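Local coordinates for protein thymidylate synthase 1 (Bacillus subtilis, PDB 1BKP) that probably catalyses the reductive methylation of dUMP to dTMP, with 5,10-methylenetetrahydrofolate supplying the methyl group and the reducing power, at residues Q2-I15 / I227-A241. Residues are numbered along the deposited sequence; the frame is centred on the assembly and turned at random.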
ATOM      1  N   GLN A   2       4.012 -21.787  -8.337  1.00 30.53           N
ATOM      2  CA  GLN A   2       4.496 -21.988  -7.059  1.00 24.90           C
ATOM      3  C   GLN A   2       4.932 -20.690  -6.319  1.00 21.53           C
ATOM      4  O   GLN A   2       5.801 -19.833  -6.677  1.00 17.42           O
ATOM      5  CB  GLN A   2       5.595 -23.127  -6.826  1.00 12.68           C
ATOM      6  CG  GLN A   2       4.905 -24.597  -6.293  1.00 26.39           C
ATOM      7  CD  GLN A   2       3.886 -24.514  -5.099  1.00 35.33           C
ATOM      8  OE1 GLN A   2       3.009 -25.361  -4.986  1.00 48.12           O
ATOM      9  NE2 GLN A   2       4.101 -23.596  -4.148  1.00 23.06           N
ATOM     10  N   PHE A   3       4.312 -20.671  -5.185  1.00 18.71           N
ATOM     11  CA  PHE A   3       4.687 -19.806  -4.130  1.00 16.11           C
ATOM     12  C   PHE A   3       6.110 -20.312  -3.725  1.00 14.58           C
ATOM     13  O   PHE A   3       6.916 -19.525  -3.350  1.00 16.46           O
ATOM     14  CB  PHE A   3       3.704 -20.034  -2.995  1.00 16.33           C
ATOM     15  CG  PHE A   3       3.947 -19.159  -1.775  1.00 19.73           C
ATOM     16  CD1 PHE A   3       4.726 -17.993  -1.850  1.00 21.75           C
ATOM     17  CD2 PHE A   3       3.441 -19.508  -0.556  1.00 22.67           C
ATOM     18  CE1 PHE A   3       4.990 -17.213  -0.703  1.00 21.78           C
ATOM     19  CE2 PHE A   3       3.738 -18.675   0.599  1.00 23.12           C
ATOM     20  CZ  PHE A   3       4.485 -17.578   0.504  1.00 21.09           C
ATOM     21  N   ASP A   4       6.428 -21.603  -3.805  1.00 13.05           N
ATOM     22  CA  ASP A   4       7.753 -22.085  -3.384  1.00 15.04           C
ATOM     23  C   ASP A   4       8.784 -21.382  -4.199  1.00 17.17           C
ATOM     24  O   ASP A   4       9.818 -21.018  -3.696  1.00 18.23           O
ATOM     25  CB  ASP A   4       7.921 -23.576  -3.703  1.00 17.75           C
ATOM     26  CG  ASP A   4       7.110 -24.493  -2.754  1.00 18.30           C
ATOM     27  OD1 ASP A   4       7.224 -24.310  -1.555  1.00 17.78           O
ATOM     28  OD2 ASP A   4       6.504 -25.461  -3.224  1.00 20.78           O
ATOM     29  N   LYS A   5       8.555 -21.262  -5.503  1.00 15.04           N
ATOM     30  CA  LYS A   5       9.561 -20.596  -6.353  1.00 14.63           C
ATOM     31  C   LYS A   5       9.790 -19.137  -6.032  1.00 16.18           C
ATOM     32  O   LYS A   5      10.903 -18.681  -5.881  1.00 19.53           O
ATOM     33  CB  LYS A   5       9.155 -20.738  -7.835  1.00 19.89           C
ATOM     34  CG  LYS A   5       9.288 -22.211  -8.242  1.00 41.52           C
ATOM     35  CD  LYS A   5       9.159 -22.454  -9.718  1.00 45.39           C
ATOM     36  CE  LYS A   5       9.147 -23.940  -9.955  1.00 46.26           C
ATOM     37  NZ  LYS A   5      10.380 -24.504  -9.319  1.00 49.45           N
ATOM     38  N   GLN A   6       8.686 -18.415  -5.861  1.00 14.89           N
ATOM     39  CA  GLN A   6       8.777 -17.007  -5.560  1.00 16.73           C
ATOM     40  C   GLN A   6       9.288 -16.776  -4.203  1.00 16.59           C
ATOM     41  O   GLN A   6      10.053 -15.828  -3.993  1.00 14.62           O
ATOM     42  CB  GLN A   6       7.395 -16.335  -5.751  1.00 17.84           C
ATOM     43  CG  GLN A   6       7.013 -16.323  -7.242  1.00 16.01           C
ATOM     44  CD  GLN A   6       5.734 -15.467  -7.473  1.00 17.83           C
ATOM     45  OE1 GLN A   6       5.687 -14.317  -7.065  1.00 15.14           O
ATOM     46  NE2 GLN A   6       4.719 -16.048  -8.029  1.00 21.00           N
ATOM     47  N   TYR A   7       8.857 -17.620  -3.256  1.00 16.64           N
ATOM     48  CA  TYR A   7       9.318 -17.411  -1.850  1.00 17.91           C
ATOM     49  C   TYR A   7      10.868 -17.619  -1.723  1.00 15.64           C
ATOM     50  O   TYR A   7      11.599 -16.794  -1.141  1.00 15.77           O
ATOM     51  CB  TYR A   7       8.538 -18.394  -0.957  1.00 17.35           C
ATOM     52  CG  TYR A   7       8.962 -18.423   0.478  1.00 15.19           C
ATOM     53  CD1 TYR A   7       8.445 -17.497   1.358  1.00 14.94           C
ATOM     54  CD2 TYR A   7       9.777 -19.421   0.959  1.00 14.42           C
ATOM     55  CE1 TYR A   7       8.708 -17.522   2.737  1.00 14.52           C
ATOM     56  CE2 TYR A   7      10.053 -19.494   2.343  1.00 10.99           C
ATOM     57  CZ  TYR A   7       9.530 -18.545   3.234  1.00 17.85           C
ATOM     58  OH  TYR A   7       9.852 -18.512   4.591  1.00 18.64           O
ATOM     59  N   ASN A   8      11.340 -18.698  -2.355  1.00 13.36           N
ATOM     60  CA  ASN A   8      12.716 -19.052  -2.346  1.00 15.55           C
ATOM     61  C   ASN A   8      13.548 -17.948  -2.974  1.00 20.33           C
ATOM     62  O   ASN A   8      14.691 -17.739  -2.567  1.00 20.90           O
ATOM     63  CB  ASN A   8      12.954 -20.339  -3.112  1.00 20.22           C
ATOM     64  CG  ASN A   8      12.546 -21.633  -2.376  1.00 16.04           C
ATOM     65  OD1 ASN A   8      12.668 -22.726  -2.962  1.00 20.40           O
ATOM     66  ND2 ASN A   8      11.971 -21.533  -1.232  1.00 14.35           N
ATOM     67  N   SER A   9      13.024 -17.279  -4.024  1.00 18.88           N
ATOM     68  CA  SER A   9      13.755 -16.163  -4.683  1.00 19.24           C
ATOM     69  C   SER A   9      13.903 -14.994  -3.741  1.00 17.33           C
ATOM     70  O   SER A   9      14.991 -14.420  -3.656  1.00 16.86           O
ATOM     71  CB  SER A   9      13.063 -15.631  -5.966  1.00 25.68           C
ATOM     72  OG  SER A   9      13.189 -16.669  -6.924  1.00 37.43           O
ATOM     73  N   ILE A  10      12.838 -14.639  -3.032  1.00 15.99           N
ATOM     74  CA  ILE A  10      12.932 -13.543  -2.055  1.00 17.81           C
ATOM     75  C   ILE A  10      13.879 -13.869  -0.938  1.00 19.63           C
ATOM     76  O   ILE A  10      14.762 -13.049  -0.547  1.00 19.75           O
ATOM     77  CB  ILE A  10      11.563 -13.185  -1.496  1.00 17.37           C
ATOM     78  CG1 ILE A  10      10.701 -12.659  -2.701  1.00 24.89           C
ATOM     79  CG2 ILE A  10      11.661 -12.134  -0.348  1.00 14.66           C
ATOM     80  CD1 ILE A  10       9.241 -12.355  -2.369  1.00 20.05           C
ATOM     81  N   ILE A  11      13.783 -15.091  -0.444  1.00 18.98           N
ATOM     82  CA  ILE A  11      14.671 -15.459   0.701  1.00 18.39           C
ATOM     83  C   ILE A  11      16.154 -15.375   0.282  1.00 16.16           C
ATOM     84  O   ILE A  11      16.981 -14.895   1.032  1.00 17.86           O
ATOM     85  CB  ILE A  11      14.302 -16.948   1.219  1.00 21.67           C
ATOM     86  CG1 ILE A  11      12.847 -17.010   1.770  1.00 14.46           C
ATOM     87  CG2 ILE A  11      15.408 -17.427   2.228  1.00 25.03           C
ATOM     88  CD1 ILE A  11      12.636 -16.146   3.005  1.00 16.11           C
ATOM     89  N   LYS A  12      16.491 -15.875  -0.907  1.00 12.52           N
ATOM     90  CA  LYS A  12      17.875 -15.849  -1.398  1.00 14.83           C
ATOM     91  C   LYS A  12      18.373 -14.411  -1.534  1.00 18.91           C
ATOM     92  O   LYS A  12      19.544 -14.109  -1.260  1.00 21.20           O
ATOM     93  CB  LYS A  12      17.877 -16.541  -2.780  1.00 20.96           C
ATOM     94  CG  LYS A  12      19.223 -16.868  -3.400  1.00 34.65           C
ATOM     95  CD  LYS A  12      19.778 -18.167  -2.830  1.00 70.18           C
ATOM     96  CE  LYS A  12      21.148 -18.495  -3.439  1.00 95.14           C
ATOM     97  NZ  LYS A  12      21.907 -19.573  -2.740  1.00 95.28           N
ATOM     98  N   ASP A  13      17.463 -13.519  -1.921  1.00 16.94           N
ATOM     99  CA  ASP A  13      17.819 -12.123  -2.083  1.00 17.81           C
ATOM    100  C   ASP A  13      18.140 -11.485  -0.745  1.00 18.74           C
ATOM    101  O   ASP A  13      19.054 -10.619  -0.611  1.00 19.57           O
ATOM    102  CB  ASP A  13      16.669 -11.353  -2.770  1.00 21.52           C
ATOM    103  CG  ASP A  13      17.039  -9.906  -3.015  1.00 36.01           C
ATOM    104  OD1 ASP A  13      18.108  -9.721  -3.582  1.00 44.66           O
ATOM    105  OD2 ASP A  13      16.335  -8.949  -2.666  1.00 40.32           O
ATOM    106  N   ILE A  14      17.424 -11.937   0.279  1.00 16.70           N
ATOM    107  CA  ILE A  14      17.632 -11.399   1.599  1.00 17.48           C
ATOM    108  C   ILE A  14      18.946 -11.909   2.229  1.00 19.86           C
ATOM    109  O   ILE A  14      19.780 -11.101   2.783  1.00 17.11           O
ATOM    110  CB  ILE A  14      16.392 -11.754   2.539  1.00 16.10           C
ATOM    111  CG1 ILE A  14      15.150 -10.989   2.071  1.00 17.56           C
ATOM    112  CG2 ILE A  14      16.670 -11.396   4.045  1.00 14.14           C
ATOM    113  CD1 ILE A  14      13.833 -11.444   2.864  1.00 16.47           C
ATOM    114  N   ILE A  15      19.167 -13.225   2.069  1.00 22.16           N
ATOM    115  CA  ILE A  15      20.357 -13.851   2.611  1.00 25.22           C
ATOM    116  C   ILE A  15      21.528 -13.234   1.904  1.00 26.17           C
ATOM    117  O   ILE A  15      22.462 -12.899   2.550  1.00 28.44           O
ATOM    118  CB  ILE A  15      20.420 -15.362   2.359  1.00 28.59           C
ATOM    119  CG1 ILE A  15      19.461 -16.094   3.292  1.00 35.93           C
ATOM    120  CG2 ILE A  15      21.852 -15.854   2.505  1.00 30.72           C
ATOM    121  CD1 ILE A  15      19.272 -17.539   2.859  1.00 44.34           C
ATOM    122  N   ILE A 227      18.254 -18.470   9.415  1.00 19.11           N
ATOM    123  CA  ILE A 227      18.910 -18.671   8.133  1.00 19.52           C
ATOM    124  C   ILE A 227      19.260 -20.138   7.759  1.00 22.64           C
ATOM    125  O   ILE A 227      19.000 -20.582   6.628  1.00 20.58           O
ATOM    126  CB  ILE A 227      20.093 -17.708   8.020  1.00 17.24           C
ATOM    127  CG1 ILE A 227      19.559 -16.276   7.814  1.00 21.34           C
ATOM    128  CG2 ILE A 227      21.007 -18.134   6.794  1.00 15.70           C
ATOM    129  CD1 ILE A 227      20.608 -15.310   8.000  1.00 28.40           C
ATOM    130  N   ASP A 228      19.897 -20.870   8.686  1.00 25.84           N
ATOM    131  CA  ASP A 228      20.210 -22.246   8.358  1.00 26.55           C
ATOM    132  C   ASP A 228      19.028 -23.070   7.917  1.00 21.44           C
ATOM    133  O   ASP A 228      19.145 -23.808   6.939  1.00 21.18           O
ATOM    134  CB  ASP A 228      20.971 -23.007   9.464  1.00 39.87           C
ATOM    135  CG  ASP A 228      21.161 -24.528   9.077  1.00 76.01           C
ATOM    136  OD1 ASP A 228      21.810 -24.826   8.019  1.00 81.65           O
ATOM    137  OD2 ASP A 228      20.594 -25.425   9.778  1.00 91.56           O
ATOM    138  N   ASN A 229      17.897 -22.981   8.629  1.00 18.11           N
ATOM    139  CA  ASN A 229      16.698 -23.763   8.267  1.00 21.01           C
ATOM    140  C   ASN A 229      16.178 -23.290   6.903  1.00 23.20           C
ATOM    141  O   ASN A 229      15.741 -24.111   6.104  1.00 26.80           O
ATOM    142  CB  ASN A 229      15.538 -23.540   9.236  1.00 23.14           C
ATOM    143  CG  ASN A 229      15.617 -24.409  10.480  1.00 32.30           C
ATOM    144  OD1 ASN A 229      16.413 -25.327  10.575  1.00 31.84           O
ATOM    145  ND2 ASN A 229      14.848 -24.034  11.486  1.00 30.08           N
ATOM    146  N   LEU A 230      16.301 -21.979   6.596  1.00 18.14           N
ATOM    147  CA  LEU A 230      15.741 -21.495   5.328  1.00 17.24           C
ATOM    148  C   LEU A 230      16.580 -22.044   4.176  1.00 17.29           C
ATOM    149  O   LEU A 230      16.074 -22.317   3.073  1.00 17.48           O
ATOM    150  CB  LEU A 230      15.703 -19.935   5.303  1.00 18.16           C
ATOM    151  CG  LEU A 230      14.714 -19.294   6.235  1.00 20.57           C
ATOM    152  CD1 LEU A 230      14.921 -17.736   6.269  1.00 23.91           C
ATOM    153  CD2 LEU A 230      13.318 -19.694   5.723  1.00 20.10           C
ATOM    154  N   LYS A 231      17.879 -22.164   4.435  1.00 18.35           N
ATOM    155  CA  LYS A 231      18.818 -22.710   3.442  1.00 19.84           C
ATOM    156  C   LYS A 231      18.400 -24.148   3.198  1.00 20.86           C
ATOM    157  O   LYS A 231      18.473 -24.611   2.075  1.00 21.64           O
ATOM    158  CB  LYS A 231      20.272 -22.661   3.955  1.00 22.96           C
ATOM    159  CG  LYS A 231      20.939 -21.269   3.749  1.00 26.85           C
ATOM    160  CD  LYS A 231      22.391 -21.413   4.215  1.00 37.59           C
ATOM    161  CE  LYS A 231      23.093 -20.089   4.413  1.00 49.59           C
ATOM    162  NZ  LYS A 231      23.654 -19.609   3.139  1.00 60.64           N
ATOM    163  N   ILE A 232      18.050 -24.886   4.261  1.00 21.64           N
ATOM    164  CA  ILE A 232      17.532 -26.253   4.087  1.00 23.40           C
ATOM    165  C   ILE A 232      16.278 -26.242   3.240  1.00 23.34           C
ATOM    166  O   ILE A 232      16.194 -26.972   2.235  1.00 24.77           O
ATOM    167  CB  ILE A 232      17.167 -26.912   5.457  1.00 25.17           C
ATOM    168  CG1 ILE A 232      18.441 -27.279   6.201  1.00 29.21           C
ATOM    169  CG2 ILE A 232      16.220 -28.211   5.277  1.00 23.69           C
ATOM    170  CD1 ILE A 232      18.054 -27.681   7.655  1.00 34.45           C
ATOM    171  N   GLN A 233      15.284 -25.422   3.608  1.00 25.13           N
ATOM    172  CA  GLN A 233      14.054 -25.354   2.831  1.00 26.24           C
ATOM    173  C   GLN A 233      14.265 -25.131   1.369  1.00 27.63           C
ATOM    174  O   GLN A 233      13.539 -25.605   0.560  1.00 29.59           O
ATOM    175  CB  GLN A 233      13.178 -24.189   3.276  1.00 22.72           C
ATOM    176  CG  GLN A 233      12.181 -24.615   4.185  1.00 17.56           C
ATOM    177  CD  GLN A 233      11.293 -23.513   4.618  1.00 15.88           C
ATOM    178  OE1 GLN A 233      11.615 -22.819   5.608  1.00 20.47           O
ATOM    179  NE2 GLN A 233      10.122 -23.358   3.912  1.00 15.11           N
ATOM    180  N   MET A 234      15.210 -24.279   1.035  1.00 27.22           N
ATOM    181  CA  MET A 234      15.461 -23.969  -0.323  1.00 27.29           C
ATOM    182  C   MET A 234      15.962 -25.108  -1.156  1.00 25.60           C
ATOM    183  O   MET A 234      15.811 -25.050  -2.351  1.00 29.61           O
ATOM    184  CB  MET A 234      16.375 -22.764  -0.439  1.00 29.90           C
ATOM    185  CG  MET A 234      15.548 -21.471  -0.232  1.00 35.82           C
ATOM    186  SD  MET A 234      16.500 -20.026  -0.418  1.00 41.23           S
ATOM    187  CE  MET A 234      17.960 -20.267   0.673  1.00 41.40           C
ATOM    188  N   GLU A 235      16.660 -26.063  -0.556  1.00 21.78           N
ATOM    189  CA  GLU A 235      17.192 -27.200  -1.295  1.00 20.48           C
ATOM    190  C   GLU A 235      16.230 -28.358  -1.313  1.00 18.99           C
ATOM    191  O   GLU A 235      16.518 -29.375  -1.896  1.00 21.34           O
ATOM    192  CB  GLU A 235      18.489 -27.753  -0.648  1.00 21.50           C
ATOM    193  CG  GLU A 235      19.719 -26.842  -0.580  1.00 45.23           C
ATOM    194  CD  GLU A 235      20.854 -27.398   0.397  1.00 72.26           C
ATOM    195  OE1 GLU A 235      20.905 -28.622   0.756  1.00 49.27           O
ATOM    196  OE2 GLU A 235      21.721 -26.582   0.806  1.00 91.90           O
ATOM    197  N   ARG A 236      15.096 -28.214  -0.665  1.00 17.01           N
ATOM    198  CA  ARG A 236      14.132 -29.314  -0.652  1.00 18.77           C
ATOM    199  C   ARG A 236      13.316 -29.518  -1.914  1.00 23.14           C
ATOM    200  O   ARG A 236      13.158 -28.618  -2.771  1.00 22.47           O
ATOM    201  CB  ARG A 236      13.204 -29.112   0.557  1.00 18.15           C
ATOM    202  CG  ARG A 236      13.471 -30.104   1.609  1.00 34.72           C
ATOM    203  CD  ARG A 236      13.653 -29.579   2.983  1.00 24.08           C
ATOM    204  NE  ARG A 236      12.477 -29.466   3.766  1.00 28.43           N
ATOM    205  CZ  ARG A 236      12.226 -29.781   5.063  1.00 29.84           C
ATOM    206  NH1 ARG A 236      13.011 -30.366   6.003  1.00 25.34           N
ATOM    207  NH2 ARG A 236      11.108 -29.223   5.499  1.00 28.82           N
ATOM    208  N   GLU A 237      12.814 -30.731  -2.067  1.00 24.95           N
ATOM    209  CA  GLU A 237      11.974 -31.060  -3.193  1.00 26.19           C
ATOM    210  C   GLU A 237      10.680 -30.224  -3.119  1.00 23.57           C
ATOM    211  O   GLU A 237      10.227 -29.906  -2.008  1.00 23.32           O
ATOM    212  CB  GLU A 237      11.696 -32.580  -3.089  1.00 32.62           C
ATOM    213  CG  GLU A 237      11.080 -33.274  -4.256  1.00 64.69           C
ATOM    214  CD  GLU A 237      11.460 -34.758  -4.292  1.00 65.80           C
ATOM    215  OE1 GLU A 237      11.264 -35.440  -3.265  1.00 66.49           O
ATOM    216  OE2 GLU A 237      11.980 -35.221  -5.338  1.00 41.22           O
ATOM    217  N   GLN A 238      10.115 -29.825  -4.266  1.00 21.90           N
ATOM    218  CA  GLN A 238       8.840 -29.056  -4.311  1.00 24.40           C
ATOM    219  C   GLN A 238       7.748 -30.006  -4.954  1.00 26.72           C
ATOM    220  O   GLN A 238       7.991 -30.620  -5.990  1.00 28.24           O
ATOM    221  CB  GLN A 238       8.977 -27.774  -5.154  1.00 20.86           C
ATOM    222  CG  GLN A 238      10.049 -26.816  -4.581  1.00 21.56           C
ATOM    223  CD  GLN A 238      10.346 -25.644  -5.453  1.00 18.17           C
ATOM    224  OE1 GLN A 238       9.657 -25.369  -6.413  1.00 22.43           O
ATOM    225  NE2 GLN A 238      11.408 -24.937  -5.130  1.00 23.47           N
ATOM    226  N   PHE A 239       6.549 -30.018  -4.386  1.00 25.19           N
ATOM    227  CA  PHE A 239       5.456 -30.852  -4.829  1.00 25.42           C
ATOM    228  C   PHE A 239       4.428 -29.988  -5.515  1.00 25.79           C
ATOM    229  O   PHE A 239       4.562 -28.764  -5.549  1.00 28.21           O
ATOM    230  CB  PHE A 239       4.863 -31.514  -3.619  1.00 26.99           C
ATOM    231  CG  PHE A 239       5.835 -32.509  -2.970  1.00 30.71           C
ATOM    232  CD1 PHE A 239       6.499 -33.465  -3.768  1.00 33.05           C
ATOM    233  CD2 PHE A 239       6.232 -32.361  -1.651  1.00 31.26           C
ATOM    234  CE1 PHE A 239       7.551 -34.234  -3.257  1.00 33.51           C
ATOM    235  CE2 PHE A 239       7.278 -33.129  -1.127  1.00 32.56           C
ATOM    236  CZ  PHE A 239       7.926 -34.058  -1.953  1.00 33.55           C
ATOM    237  N   GLU A 240       3.442 -30.612  -6.129  1.00 22.41           N
ATOM    238  CA  GLU A 240       2.379 -29.859  -6.789  1.00 21.33           C
ATOM    239  C   GLU A 240       1.498 -29.288  -5.705  1.00 20.99           C
ATOM    240  O   GLU A 240       1.364 -29.874  -4.628  1.00 20.55           O
ATOM    241  CB  GLU A 240       1.522 -30.801  -7.672  1.00 26.87           C
ATOM    242  CG  GLU A 240       2.288 -31.442  -8.795  1.00 48.64           C
ATOM    243  CD  GLU A 240       1.386 -31.777  -9.969  1.00 85.40           C
ATOM    244  OE1 GLU A 240       0.157 -31.918  -9.754  1.00 90.62           O
ATOM    245  OE2 GLU A 240       1.904 -31.882 -11.107  1.00100.00           O
ATOM    246  N   ALA A 241       0.808 -28.199  -6.015  1.00 18.90           N
ATOM    247  CA  ALA A 241       0.013 -27.597  -5.026  1.00 18.97           C
ATOM    248  C   ALA A 241      -1.245 -28.438  -4.743  1.00 20.26           C
ATOM    249  O   ALA A 241      -1.770 -29.100  -5.654  1.00 20.62           O
ATOM    250  CB  ALA A 241      -0.349 -26.205  -5.420  1.00 19.01           C
TER
HETATM  251  O   HOH W   1       9.616 -21.032   6.083  1.00 23.32           O
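Met-234 reaches across to Asn-8, Lys-12, Ile-11 and Ile-15 as a knob entering a four-residue hole, and so illustrates how one long flexible side chain can join two helices distant in sequence. In this thymidylate synthase fold, helix 3-15 lies against the mixed sheet, with Ile-10 and Ile-14 meeting strand 209-223, while helix 227-235 follows that strand and packs against helix 3-15, with a closest axis approach of 10.4 Å and 141° between N-to-C directions.

The apolar contacts gather around the methionine. A bend at its last torsion (chi3 -51°) carries CE to within 3.7 Å of Ile-15 CD1, while SD lies 3.9 Å from Ile-11 CG2. The Met-234 and Asn-8 side chains pass one another in opposing senses, Met-234 CG meeting the amide carbon CG of Asn-8. Ile-11 CG2, the branch anti to the backbone N, also meets Leu-230 CB at 4.0 Å, and Leu-230 in turn touches Val-222, predicted to take part in dUMP binding.

A second, polar group centres on Tyr-7. A water donates to Tyr-7 OH at 2.9 Å and to Gln-233 OE1 at 2.7 Å, linking the helices. Outside the pair, Tyr-7 OH bonds to Met-184 O and Gln-233 NE2 to Thr-59 OG1.

Beyond the second helix, the extended chain 236-241 closes over the start of the first. Gln-238 lays its amide against Asp-4, with its CD 3.6 Å from Asp-4 CB; the Asp-4 carboxylate is bonded through OD2 to Thr-58 OG1. Lys-5 NZ donates to Gln-238 OE1 at 3.1 Å. An alanine in place of Gln-238 is likely to leave the Lys-5 ammonium without this acceptor and uncover the flank of Asp-4. In that bond Lys-5 NZ stands tilted 31° from the carbonyl plane of Gln-238.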